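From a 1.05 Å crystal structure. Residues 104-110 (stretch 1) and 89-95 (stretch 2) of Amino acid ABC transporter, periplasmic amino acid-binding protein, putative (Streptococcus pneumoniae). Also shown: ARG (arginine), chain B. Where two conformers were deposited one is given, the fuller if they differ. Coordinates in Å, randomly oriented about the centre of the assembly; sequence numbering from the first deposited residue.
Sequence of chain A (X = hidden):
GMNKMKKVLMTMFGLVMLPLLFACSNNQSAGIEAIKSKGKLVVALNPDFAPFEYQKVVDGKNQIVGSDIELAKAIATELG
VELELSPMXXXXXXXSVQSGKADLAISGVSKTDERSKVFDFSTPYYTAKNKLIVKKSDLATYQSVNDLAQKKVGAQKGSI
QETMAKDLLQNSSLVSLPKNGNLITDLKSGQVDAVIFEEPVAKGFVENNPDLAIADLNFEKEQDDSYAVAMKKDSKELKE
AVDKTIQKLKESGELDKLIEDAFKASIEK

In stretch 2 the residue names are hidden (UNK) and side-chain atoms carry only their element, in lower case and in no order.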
# COMPACT_ATOMS: atom_id res chain seq x y z
N LEU A 104 -10.03 1.35 11.27
CA LEU A 104 -9.67 0.54 10.10
C LEU A 104 -8.29 0.96 9.64
O LEU A 104 -7.94 2.13 9.78
CB LEU A 104 -10.64 0.76 8.92
CG LEU A 104 -12.09 0.41 9.16
CD1 LEU A 104 -12.92 0.80 7.93
CD2 LEU A 104 -12.27 -1.08 9.50
N ALA A 105 -7.57 0.02 9.04
CA ALA A 105 -6.42 0.35 8.21
C ALA A 105 -6.83 0.11 6.77
O ALA A 105 -7.15 -1.02 6.40
CB ALA A 105 -5.21 -0.51 8.55
N ILE A 106 -6.82 1.18 5.98
CA ILE A 106 -7.07 1.08 4.54
C ILE A 106 -5.85 1.77 3.90
O ILE A 106 -5.81 3.00 3.78
CB ILE A 106 -8.40 1.75 4.08
CG1 ILE A 106 -9.56 1.29 4.96
CG2 ILE A 106 -8.63 1.39 2.62
CD1 ILE A 106 -10.91 1.94 4.59
N SER A 107 -4.85 0.95 3.56
CA SER A 107 -3.54 1.52 3.28
C SER A 107 -2.72 0.57 2.41
O SER A 107 -1.50 0.41 2.63
CB SER A 107 -2.81 1.83 4.60
OG SER A 107 -1.67 2.68 4.42
N GLY A 108 -3.38 -0.07 1.45
CA GLY A 108 -2.69 -1.05 0.62
C GLY A 108 -2.14 -2.21 1.44
O GLY A 108 -1.06 -2.72 1.14
N VAL A 109 -2.89 -2.64 2.45
CA VAL A 109 -2.42 -3.65 3.40
C VAL A 109 -2.60 -5.08 2.88
O VAL A 109 -3.75 -5.50 2.60
CB VAL A 109 -3.15 -3.53 4.76
CG1 VAL A 109 -2.67 -4.58 5.74
CG2 VAL A 109 -2.99 -2.15 5.34
N SER A 110 -1.51 -5.81 2.73
CA SER A 110 -1.57 -7.19 2.33
C SER A 110 -2.01 -8.09 3.47
O SER A 110 -1.54 -8.00 4.62
CB SER A 110 -0.17 -7.64 1.93
OG SER A 110 0.36 -6.88 0.84
N UNK A 89 3.22 7.00 9.58
CA UNK A 89 4.15 6.09 8.93
C UNK A 89 3.56 4.71 8.76
O UNK A 89 2.79 4.24 9.63
c UNK A 89 5.43 5.98 9.75
o UNK A 89 5.16 5.38 11.01
N UNK A 90 3.91 4.04 7.67
CA UNK A 90 3.30 2.73 7.43
C UNK A 90 3.54 1.76 8.57
O UNK A 90 2.65 0.99 8.96
c UNK A 90 1.58 -1.58 5.51
c UNK A 90 3.71 2.10 6.12
c UNK A 90 3.61 -0.45 6.06
c UNK A 90 1.64 0.80 5.53
c UNK A 90 0.95 -0.37 5.35
c UNK A 90 2.91 -1.61 5.89
c UNK A 90 2.99 0.80 5.88
N UNK A 91 4.75 1.80 9.12
CA UNK A 91 5.21 0.96 10.23
C UNK A 91 4.28 1.04 11.44
O UNK A 91 4.31 0.15 12.29
c UNK A 91 6.66 1.37 10.62
c UNK A 91 7.45 0.25 11.25
o UNK A 91 8.33 0.55 12.07
o UNK A 91 7.19 -0.94 10.93
N UNK A 92 3.51 2.14 11.55
CA UNK A 92 2.63 2.35 12.70
C UNK A 92 1.14 2.09 12.41
O UNK A 92 0.29 2.13 13.35
c UNK A 92 2.81 3.77 13.24
o UNK A 92 4.75 5.15 13.65
c UNK A 92 4.23 4.03 13.75
n UNK A 92 4.85 3.01 14.26
N UNK A 93 0.79 1.85 11.15
CA UNK A 93 -0.62 1.74 10.75
C UNK A 93 -1.35 0.58 11.44
O UNK A 93 -2.41 0.78 12.08
c UNK A 93 -0.44 2.97 8.60
c UNK A 93 -2.07 1.13 8.75
c UNK A 93 -0.72 1.63 9.21
N UNK A 94 -0.81 -0.62 11.36
CA UNK A 94 -1.49 -1.74 11.98
C UNK A 94 -1.52 -1.64 13.50
O UNK A 94 -2.56 -1.94 14.13
c UNK A 94 -1.22 -3.39 10.04
c UNK A 94 -0.45 -4.60 9.54
c UNK A 94 -0.91 -3.07 11.50
c UNK A 94 -2.76 -3.57 9.81
N UNK A 95 -0.43 -1.18 14.09
CA UNK A 95 -0.39 -1.02 15.54
C UNK A 95 -1.50 -0.08 16.02
O UNK A 95 -2.07 -0.29 17.09
c UNK A 95 0.97 -0.50 15.97
N ARG B . 1.28 -4.23 0.73
CA ARG B . 2.44 -4.03 1.64
C ARG B . 2.12 -4.48 3.06
O ARG B . 0.93 -4.61 3.41
CB ARG B . 2.93 -2.59 1.58
CG ARG B . 1.84 -1.56 1.89
CD ARG B . 2.42 -0.18 2.11
NE ARG B . 1.36 0.81 2.09
CZ ARG B . 1.52 2.10 2.28
NH1 ARG B . 0.47 2.91 2.25
NH2 ARG B . 2.74 2.60 2.51
OXT ARG B . 3.11 -4.67 3.84

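Position 89 carries one side-chain carbon followed by a single oxygen, and nothing of stretch 1 lies within reach. A two-atom hydroxyl side chain is serine, Ser89. Its backbone O accepts a hydrogen bond from the N of position 92 at 2.9 Å, and a small polar side chain suits this partly exposed place before the helix.

Position 90 has one carbon and then a six-membered ring of carbon with no oxygen attached; the ring touches Ser107 O and the side chain of Val109. It is phenylalanine, Phe90. The CA-to-CB bond points sideways, but with chi1 at t the ring comes nearer to stretch 1. Its CE1 lies 3.7 Å from Ser107 O and 4.3 Å from Val109 CG2, the latter at the ring edge. Over one face sits CD of the bound arginine, and Phe90 CD1 is 3.5 Å from the ligand NE. A flat, apolar ring can cover the ligand's side chain and also touch a valine.

Position 91 shows two carbons, the second bearing two oxygens: a short carboxylate, hence Asp91. It is far from stretch 1 and partly exposed, where a charged group is easily accommodated.

Position 92 has the same two-carbon frame, but its end carries one oxygen and one nitrogen, without contact to stretch 1. This amide is asparagine, Asn92, whose polar end suits an exposed site.

Position 93 has three carbons, forked at the first, pointing toward stretch 1 and touching Ala105 and Ser107. This is valine, Val93. Its CG1 packs 3.5 Å from Ala105 CB and 4.3 Å from Ser107 CB; its backbone N donates to Phe90 O at 3.0 Å. The compact branched side chain fits against the small Ala105.

Position 94 has four carbons, forked at the second, that touch Ala105 and Val109. This is leucine, Leu94. From a sideways CA-to-CB bond, its longer chain brings CD2 to 4.1 Å from Ala105 CB and 4.2 Å from Val109 CG1.

Position 95 has a single carbon, out of reach of stretch 1. It is alanine, Ala95, small and at home in an exposed helical position.

Apolar packing joins Ala105 to Val93 and Leu94, and Val109 to Phe90 and Leu94. Ser107 adds van der Waals contacts, its O against the Phe90 ring and its CB against Val93. No hydrogen bond joins the stretches; polar recognition is directed to the ligand. Ser107 O accepts from arginine NE at 2.9 Å, and Ser110 N donates to arginine O at 2.8 Å, fitting for an amino acid-binding protein.

Stretch 2 (89-95) SFDNVLA
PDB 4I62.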